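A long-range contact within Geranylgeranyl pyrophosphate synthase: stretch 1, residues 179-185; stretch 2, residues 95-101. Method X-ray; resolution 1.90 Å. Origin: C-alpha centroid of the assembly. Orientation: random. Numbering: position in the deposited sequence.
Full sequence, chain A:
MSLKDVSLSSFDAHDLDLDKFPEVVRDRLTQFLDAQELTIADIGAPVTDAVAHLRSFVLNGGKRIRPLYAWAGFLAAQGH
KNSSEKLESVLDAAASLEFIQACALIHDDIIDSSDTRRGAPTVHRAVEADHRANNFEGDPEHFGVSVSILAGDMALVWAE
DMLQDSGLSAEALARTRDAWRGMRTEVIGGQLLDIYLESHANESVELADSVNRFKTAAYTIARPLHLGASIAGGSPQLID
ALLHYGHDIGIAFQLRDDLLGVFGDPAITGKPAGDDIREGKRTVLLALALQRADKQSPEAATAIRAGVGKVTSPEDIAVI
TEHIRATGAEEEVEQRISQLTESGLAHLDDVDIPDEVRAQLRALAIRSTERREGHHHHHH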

ATOM      1  N   ALA A 179      17.575   3.491  -1.957  1.00 21.60           N
ATOM      2  CA  ALA A 179      17.071   3.843  -0.651  1.00 22.30           C
ATOM      3  C   ALA A 179      15.579   3.605  -0.544  1.00 21.62           C
ATOM      4  O   ALA A 179      15.099   3.108   0.477  1.00 21.30           O
ATOM      5  CB  ALA A 179      17.381   5.339  -0.315  1.00 22.56           C
ATOM      6  N   TRP A 180      14.836   3.986  -1.585  1.00 20.53           N
ATOM      7  CA  TRP A 180      13.375   3.885  -1.509  1.00 21.04           C
ATOM      8  C   TRP A 180      12.898   2.435  -1.613  1.00 19.80           C
ATOM      9  O   TRP A 180      11.966   2.020  -0.862  1.00 20.55           O
ATOM     10  CB  TRP A 180      12.769   4.694  -2.675  1.00 21.29           C
ATOM     11  CG  TRP A 180      11.255   4.880  -2.648  1.00 22.75           C
ATOM     12  CD1 TRP A 180      10.334   4.180  -3.372  1.00 22.28           C
ATOM     13  CD2 TRP A 180      10.533   5.905  -1.955  1.00 21.19           C
ATOM     14  NE1 TRP A 180       9.065   4.692  -3.151  1.00 22.07           N
ATOM     15  CE2 TRP A 180       9.163   5.739  -2.269  1.00 22.70           C
ATOM     16  CE3 TRP A 180      10.927   6.957  -1.094  1.00 23.58           C
ATOM     17  CZ2 TRP A 180       8.147   6.600  -1.766  1.00 22.13           C
ATOM     18  CZ3 TRP A 180       9.931   7.833  -0.588  1.00 21.92           C
ATOM     19  CH2 TRP A 180       8.555   7.636  -0.922  1.00 23.27           C
ATOM     20  N   ARG A 181      13.513   1.666  -2.518  1.00 19.94           N
ATOM     21  CA  ARG A 181      13.200   0.217  -2.604  1.00 20.54           C
ATOM     22  C   ARG A 181      13.565  -0.458  -1.249  1.00 22.19           C
ATOM     23  O   ARG A 181      12.744  -1.187  -0.674  1.00 22.58           O
ATOM     24  CB  ARG A 181      13.993  -0.436  -3.747  1.00 21.80           C
ATOM     25  CG  ARG A 181      13.708  -1.962  -3.957  1.00 25.76           C
ATOM     26  CD  ARG A 181      14.890  -2.626  -4.788  1.00 24.50           C
ATOM     27  NE  ARG A 181      15.124  -1.826  -5.988  1.00 28.64           N
ATOM     28  CZ  ARG A 181      16.281  -1.230  -6.262  1.00 26.87           C
ATOM     29  NH1 ARG A 181      17.359  -1.397  -5.474  1.00 27.65           N
ATOM     30  NH2 ARG A 181      16.362  -0.515  -7.340  1.00 28.95           N
ATOM     31  N   GLY A 182      14.767  -0.152  -0.740  1.00 22.12           N
ATOM     32  CA  GLY A 182      15.229  -0.768   0.551  1.00 22.03           C
ATOM     33  C   GLY A 182      14.270  -0.434   1.685  1.00 23.19           C
ATOM     34  O   GLY A 182      13.757  -1.328   2.363  1.00 25.19           O
HETATM   35  N   MSE A 183      13.959   0.852   1.861  1.00 23.02           N
HETATM   36  CA  MSE A 183      13.174   1.305   2.977  1.00 24.64           C
HETATM   37  C   MSE A 183      11.818   0.619   3.077  1.00 23.60           C
HETATM   38  O   MSE A 183      11.410   0.199   4.160  1.00 23.27           O
HETATM   39  CB  MSE A 183      12.913   2.814   2.852  1.00 28.03           C
HETATM   40  CG  MSE A 183      12.070   3.330   3.970  1.00 29.37           C
HETATM   41 SE   MSE A 183      11.846   5.285   3.679  1.00 41.03          SE
HETATM   42  CE  MSE A 183      10.808   5.189   2.032  1.00 31.55           C
ATOM     43  N   ARG A 184      11.099   0.524   1.962  1.00 22.63           N
ATOM     44  CA  ARG A 184       9.700   0.026   2.006  1.00 21.11           C
ATOM     45  C   ARG A 184       9.673  -1.486   2.221  1.00 22.41           C
ATOM     46  O   ARG A 184       8.830  -1.996   2.953  1.00 23.68           O
ATOM     47  CB  ARG A 184       8.912   0.465   0.731  1.00 20.83           C
ATOM     48  CG  ARG A 184       8.555   1.975   0.870  1.00 21.36           C
ATOM     49  CD  ARG A 184       8.723   2.751  -0.463  1.00 21.16           C
ATOM     50  NE  ARG A 184       7.905   2.186  -1.560  1.00 22.51           N
ATOM     51  CZ  ARG A 184       8.356   1.389  -2.535  1.00 20.79           C
ATOM     52  NH1 ARG A 184       9.631   0.966  -2.576  1.00 21.77           N
ATOM     53  NH2 ARG A 184       7.505   1.031  -3.518  1.00 22.17           N
ATOM     54  N   THR A 185      10.607  -2.210   1.628  1.00 21.84           N
ATOM     55  CA  THR A 185      10.639  -3.661   1.887  1.00 21.57           C
ATOM     56  C   THR A 185      11.066  -3.902   3.348  1.00 22.38           C
ATOM     57  O   THR A 185      10.524  -4.783   4.036  1.00 23.58           O
ATOM     58  CB  THR A 185      11.535  -4.369   0.880  1.00 21.78           C
ATOM     59  OG1 THR A 185      10.845  -4.357  -0.388  1.00 23.66           O
ATOM     60  CG2 THR A 185      11.777  -5.858   1.299  1.00 24.25           C
TER
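Stretch 2 95-101: ASLEFIQ

Widely spaced helices can be joined by side chains alone, and here the join centres on CD1 of Ile 100. The CA-to-CB bond of Ile 100 points toward the first stretch, and its m,t rotamer extends CD1 among three residues of stretch 1. CD1 of Ile 100 approaches CE of Met 183, a selenomethionine, to 3.3 Å, lies over one face of the indole at 3.9 Å from CH2 of Trp 180, and comes within 4.0 Å of CG of Arg 184. The CA-to-CB bond of Met 183 also points toward stretch 2, with the chain fully extended through chi2 before chi3 turns to p; its CE thereby reaches CD2 of Leu 97 as well, at 3.5 Å. The CA-to-CB bond of Leu 97 points sideways to stretch 1, but the end of the side chain, in its m,t conformation, comes nearer, with CD2 3.7 Å from CZ3 of Trp 180, so that one methyl group meets both large side chains.

The backbones stay well apart. Both stretches are helical and run in nearly the same direction, their axes inclined by 21° (signed crossing angle -21°) and no closer than 12.4 Å. The nearest CA atoms pair Arg 184 with Ile 100 at 8.4 Å and Trp 180 with Leu 97 at 9.8 Å. Stretch 2 is kinked where the N atoms of Glu 98 and Phe 99 lack bonds to the preceding turn; N of Glu 98 bonds instead to O of Ala 95 (2.9 Å) and N of Phe 99 to O of Ser 96 (3.0 Å).

Toward the polar edge, OG of Ser 96 lies near the indole plane, 3.3 Å from CH2 of Trp 180. No hydrogen bond crosses the contact. Arg 184 instead turns back on its own helix, its NH1 donating to O of Trp 180 at 3.1 Å.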

ATOM      1  N   ALA A  95       8.906  15.017   2.256  1.00 22.51           N
ATOM      2  CA  ALA A  95       7.596  15.019   2.898  1.00 23.37           C
ATOM      3  C   ALA A  95       6.786  13.771   2.576  1.00 22.72           C
ATOM      4  O   ALA A  95       5.938  13.359   3.385  1.00 23.06           O
ATOM      5  CB  ALA A  95       6.794  16.293   2.467  1.00 22.56           C
ATOM      6  N   SER A  96       7.049  13.164   1.415  1.00 23.25           N
ATOM      7  CA  SER A  96       6.280  11.964   0.993  1.00 23.36           C
ATOM      8  C   SER A  96       6.406  10.842   2.047  1.00 23.32           C
ATOM      9  O   SER A  96       5.524   9.987   2.177  1.00 22.95           O
ATOM     10  CB  SER A  96       6.753  11.450  -0.380  1.00 23.61           C
ATOM     11  OG  SER A  96       8.031  10.829  -0.237  1.00 22.69           O
ATOM     12  N   LEU A  97       7.521  10.825   2.782  1.00 19.95           N
ATOM     13  CA  LEU A  97       7.694   9.862   3.870  1.00 21.79           C
ATOM     14  C   LEU A  97       6.596   9.891   4.920  1.00 22.96           C
ATOM     15  O   LEU A  97       6.311   8.863   5.538  1.00 22.17           O
ATOM     16  CB  LEU A  97       9.046  10.072   4.575  1.00 22.15           C
ATOM     17  CG  LEU A  97      10.244   9.889   3.638  1.00 22.61           C
ATOM     18  CD1 LEU A  97      11.529  10.135   4.416  1.00 22.83           C
ATOM     19  CD2 LEU A  97      10.284   8.462   3.052  1.00 23.78           C
ATOM     20  N   GLU A  98       5.968  11.055   5.130  1.00 23.19           N
ATOM     21  CA  GLU A  98       4.833  11.118   6.062  1.00 23.66           C
ATOM     22  C   GLU A  98       3.644  10.261   5.616  1.00 23.98           C
ATOM     23  O   GLU A  98       2.876   9.773   6.456  1.00 23.15           O
ATOM     24  CB  GLU A  98       4.350  12.559   6.229  1.00 24.25           C
ATOM     25  CG  GLU A  98       5.372  13.398   6.986  1.00 25.09           C
ATOM     26  CD  GLU A  98       5.681  12.768   8.381  1.00 25.41           C
ATOM     27  OE1 GLU A  98       4.753  12.579   9.208  1.00 27.80           O
ATOM     28  OE2 GLU A  98       6.822  12.387   8.620  1.00 26.88           O
ATOM     29  N   PHE A  99       3.466  10.107   4.306  1.00 22.92           N
ATOM     30  CA  PHE A  99       2.380   9.211   3.853  1.00 23.22           C
ATOM     31  C   PHE A  99       2.681   7.738   4.109  1.00 23.01           C
ATOM     32  O   PHE A  99       1.774   6.955   4.414  1.00 24.08           O
ATOM     33  CB  PHE A  99       2.050   9.468   2.386  1.00 22.71           C
ATOM     34  CG  PHE A  99       1.160  10.635   2.164  1.00 25.19           C
ATOM     35  CD1 PHE A  99      -0.131  10.653   2.687  1.00 24.03           C
ATOM     36  CD2 PHE A  99       1.584  11.694   1.379  1.00 23.60           C
ATOM     37  CE1 PHE A  99      -0.994  11.720   2.440  1.00 26.17           C
ATOM     38  CE2 PHE A  99       0.735  12.767   1.126  1.00 24.55           C
ATOM     39  CZ  PHE A  99      -0.565  12.769   1.677  1.00 24.43           C
ATOM     40  N   ILE A 100       3.945   7.349   3.982  1.00 22.62           N
ATOM     41  CA  ILE A 100       4.337   5.985   4.343  1.00 22.88           C
ATOM     42  C   ILE A 100       4.033   5.806   5.812  1.00 23.62           C
ATOM     43  O   ILE A 100       3.434   4.800   6.211  1.00 23.80           O
ATOM     44  CB  ILE A 100       5.820   5.709   4.085  1.00 24.35           C
ATOM     45  CG1 ILE A 100       6.106   5.911   2.594  1.00 24.23           C
ATOM     46  CG2 ILE A 100       6.170   4.228   4.493  1.00 24.38           C
ATOM     47  CD1 ILE A 100       7.553   5.578   2.208  1.00 28.61           C
ATOM     48  N   GLN A 101       4.440   6.789   6.617  1.00 24.77           N
ATOM     49  CA  GLN A 101       4.220   6.659   8.065  1.00 25.45           C
ATOM     50  C   GLN A 101       2.738   6.651   8.424  1.00 24.93           C
ATOM     51  O   GLN A 101       2.337   5.962   9.381  1.00 26.65           O
ATOM     52  CB  GLN A 101       4.956   7.796   8.799  1.00 26.70           C
ATOM     53  CG  GLN A 101       4.686   7.881  10.312  1.00 29.49           C
ATOM     54  CD  GLN A 101       5.305   6.763  11.133  1.00 29.26           C
ATOM     55  OE1 GLN A 101       5.773   5.719  10.623  1.00 28.91           O
ATOM     56  NE2 GLN A 101       5.302   6.973  12.449  1.00 30.43           N
TER